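Local coordinates for protein T cell receptor gamma chain (PDB 7L15) that forms the gamma half of the marsupial gamma mu T cell receptor, pairing with the mu chain and probably contributing to antigen recognition, at residues 31-36 and 51-56. Numbering follows the deposited sequence.
Sequences VSDYVH and VYSRSK
Strands 34-36 and 51-53 run antiparallel at 158°, Val35 and Tyr52 forming a hydrogen-bonded pair through both N-H and C=O groups; beyond them Arg54 N bonds almost straight (168°) to Asp33 O. By the V-set fold these are strands C and C', and the loop ends that Asp33 ties together probably correspond to CDR1 and CDR2. With CG anti to its backbone N (chi1 -169°), its carboxylate spreads across the end of strand 51-53 and the turn after it: OD1 takes Ser55 N at 2.9 Å on its syn lone pair, while OD2 accepts Ser53 OG at 2.8 Å and Ser55 OG at 3.0 Å, the two hydroxyls coming from opposite sides of the carboxylate plane. An acidic residue suits three converging donors, and small serines let their hydroxyls reach it. The CE1 corner of the Tyr34 ring comes within 3.5 Å of Ser53 CB. On the same face, branched Val51 offers methyl CG2 to one face of the His36 ring, 3.7 Å from its centroid, a CH-pi contact; His36 ND1 accepts a hydrogen bond from Arg48. Apolar Val35 and aromatic Tyr52 suit the other face, inside the sandwich, where both touch Cys80 of strand 79-84. The hairpin lies between strands 93-101 and 58-61, and Tyr34 and His36 pack on Thr115 and Asp114 of the mu chain.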
loop_
_atom_site.group_PDB
_atom_site.type_symbol
_atom_site.label_atom_id
_atom_site.label_comp_id
_atom_site.label_asym_id
_atom_site.label_seq_id
_atom_site.Cartn_x
_atom_site.Cartn_y
_atom_site.Cartn_z
ATOM N N VAL B 31 -19.609 13.405 7.404
ATOM C CA VAL B 31 -20.013 13.656 8.778
ATOM C C VAL B 31 -19.443 14.958 9.316
ATOM O O VAL B 31 -19.613 15.252 10.504
ATOM C CB VAL B 31 -19.612 12.475 9.688
ATOM C CG1 VAL B 31 -20.469 12.423 10.954
ATOM C CG2 VAL B 31 -19.709 11.165 8.930
ATOM N N SER B 32 -18.758 15.742 8.483
ATOM C CA SER B 32 -18.061 16.927 8.957
ATOM C C SER B 32 -18.047 17.978 7.860
ATOM O O SER B 32 -18.162 17.670 6.670
ATOM C CB SER B 32 -16.620 16.604 9.393
ATOM O OG SER B 32 -16.004 17.742 9.976
ATOM N N ASP B 33 -17.868 19.227 8.275
ATOM C CA ASP B 33 -17.798 20.331 7.333
ATOM C C ASP B 33 -16.387 20.591 6.811
ATOM O O ASP B 33 -16.226 21.324 5.825
ATOM C CB ASP B 33 -18.347 21.600 7.983
ATOM C CG ASP B 33 -18.557 22.713 6.986
ATOM O OD1 ASP B 33 -19.106 22.437 5.900
ATOM O OD2 ASP B 33 -18.182 23.858 7.291
ATOM N N TYR B 34 -15.363 20.015 7.431
ATOM C CA TYR B 34 -13.980 20.328 7.095
ATOM C C TYR B 34 -13.321 19.156 6.379
ATOM O O TYR B 34 -13.470 17.996 6.786
ATOM C CB TYR B 34 -13.199 20.725 8.350
ATOM C CG TYR B 34 -13.800 21.952 8.975
ATOM C CD1 TYR B 34 -13.411 23.220 8.571
ATOM C CD2 TYR B 34 -14.817 21.845 9.911
ATOM C CE1 TYR B 34 -13.992 24.356 9.117
ATOM C CE2 TYR B 34 -15.410 22.974 10.463
ATOM C CZ TYR B 34 -14.990 24.223 10.065
ATOM O OH TYR B 34 -15.567 25.341 10.612
ATOM N N VAL B 35 -12.628 19.471 5.289
ATOM C CA VAL B 35 -11.803 18.525 4.555
ATOM C C VAL B 35 -10.354 18.920 4.791
ATOM O O VAL B 35 -9.977 20.076 4.552
ATOM C CB VAL B 35 -12.146 18.528 3.060
ATOM C CG1 VAL B 35 -11.266 17.540 2.312
ATOM C CG2 VAL B 35 -13.622 18.190 2.865
ATOM N N HIS B 36 -9.550 17.971 5.277
ATOM C CA HIS B 36 -8.159 18.208 5.650
ATOM C C HIS B 36 -7.233 17.572 4.625
ATOM O O HIS B 36 -7.525 16.496 4.110
ATOM C CB HIS B 36 -7.856 17.633 7.035
ATOM C CG HIS B 36 -8.815 18.074 8.096
ATOM N ND1 HIS B 36 -8.477 18.997 9.065
ATOM C CD2 HIS B 36 -10.098 17.716 8.345
ATOM C CE1 HIS B 36 -9.511 19.189 9.865
ATOM N NE2 HIS B 36 -10.507 18.423 9.452
ATOM N N VAL B 51 -6.691 23.195 5.770
ATOM C CA VAL B 51 -8.024 22.680 6.037
ATOM C C VAL B 51 -9.035 23.544 5.290
ATOM O O VAL B 51 -8.871 24.764 5.173
ATOM C CB VAL B 51 -8.336 22.628 7.547
ATOM C CG1 VAL B 51 -8.274 24.022 8.165
ATOM C CG2 VAL B 51 -9.695 21.985 7.777
ATOM N N TYR B 52 -10.063 22.902 4.752
ATOM C CA TYR B 52 -11.042 23.545 3.895
ATOM C C TYR B 52 -12.423 23.324 4.486
ATOM O O TYR B 52 -12.790 22.188 4.806
ATOM C CB TYR B 52 -10.968 22.984 2.472
ATOM C CG TYR B 52 -12.078 23.434 1.544
ATOM C CD1 TYR B 52 -12.089 24.715 1.004
ATOM C CD2 TYR B 52 -13.100 22.566 1.188
ATOM C CE1 TYR B 52 -13.100 25.120 0.142
ATOM C CE2 TYR B 52 -14.113 22.958 0.326
ATOM C CZ TYR B 52 -14.113 24.235 -0.194
ATOM O OH TYR B 52 -15.127 24.625 -1.048
ATOM N N SER B 53 -13.166 24.416 4.650
ATOM C CA SER B 53 -14.554 24.366 5.095
ATOM C C SER B 53 -15.448 24.295 3.861
ATOM O O SER B 53 -15.504 25.247 3.074
ATOM C CB SER B 53 -14.887 25.590 5.946
ATOM O OG SER B 53 -16.250 25.588 6.336
ATOM N N ARG B 54 -16.151 23.174 3.687
ATOM C CA ARG B 54 -16.990 23.028 2.503
ATOM C C ARG B 54 -18.103 24.075 2.483
ATOM O O ARG B 54 -18.345 24.718 1.453
ATOM C CB ARG B 54 -17.566 21.615 2.443
ATOM C CG ARG B 54 -16.586 20.557 1.934
ATOM C CD ARG B 54 -17.327 19.279 1.635
ATOM N NE ARG B 54 -18.288 19.012 2.694
ATOM C CZ ARG B 54 -19.279 18.138 2.598
ATOM N NH1 ARG B 54 -19.442 17.439 1.483
ATOM N NH2 ARG B 54 -20.107 17.970 3.620
ATOM N N SER B 55 -18.776 24.276 3.620
ATOM C CA SER B 55 -19.871 25.237 3.683
ATOM C C SER B 55 -19.380 26.641 3.364
ATOM O O SER B 55 -19.763 27.230 2.346
ATOM C CB SER B 55 -20.526 25.202 5.064
ATOM O OG SER B 55 -19.794 26.015 5.965
ATOM N N LYS B 56 -18.503 27.188 4.215
ATOM C CA LYS B 56 -17.949 28.517 3.971
ATOM C C LYS B 56 -17.059 28.571 2.725
ATOM O O LYS B 56 -16.605 29.664 2.367
ATOM C CB LYS B 56 -17.160 29.012 5.199
ATOM C CG LYS B 56 -17.821 28.669 6.542
ATOM C CD LYS B 56 -17.357 29.558 7.696
ATOM C CE LYS B 56 -15.857 29.494 7.954
ATOM N NZ LYS B 56 -15.392 28.177 8.499
#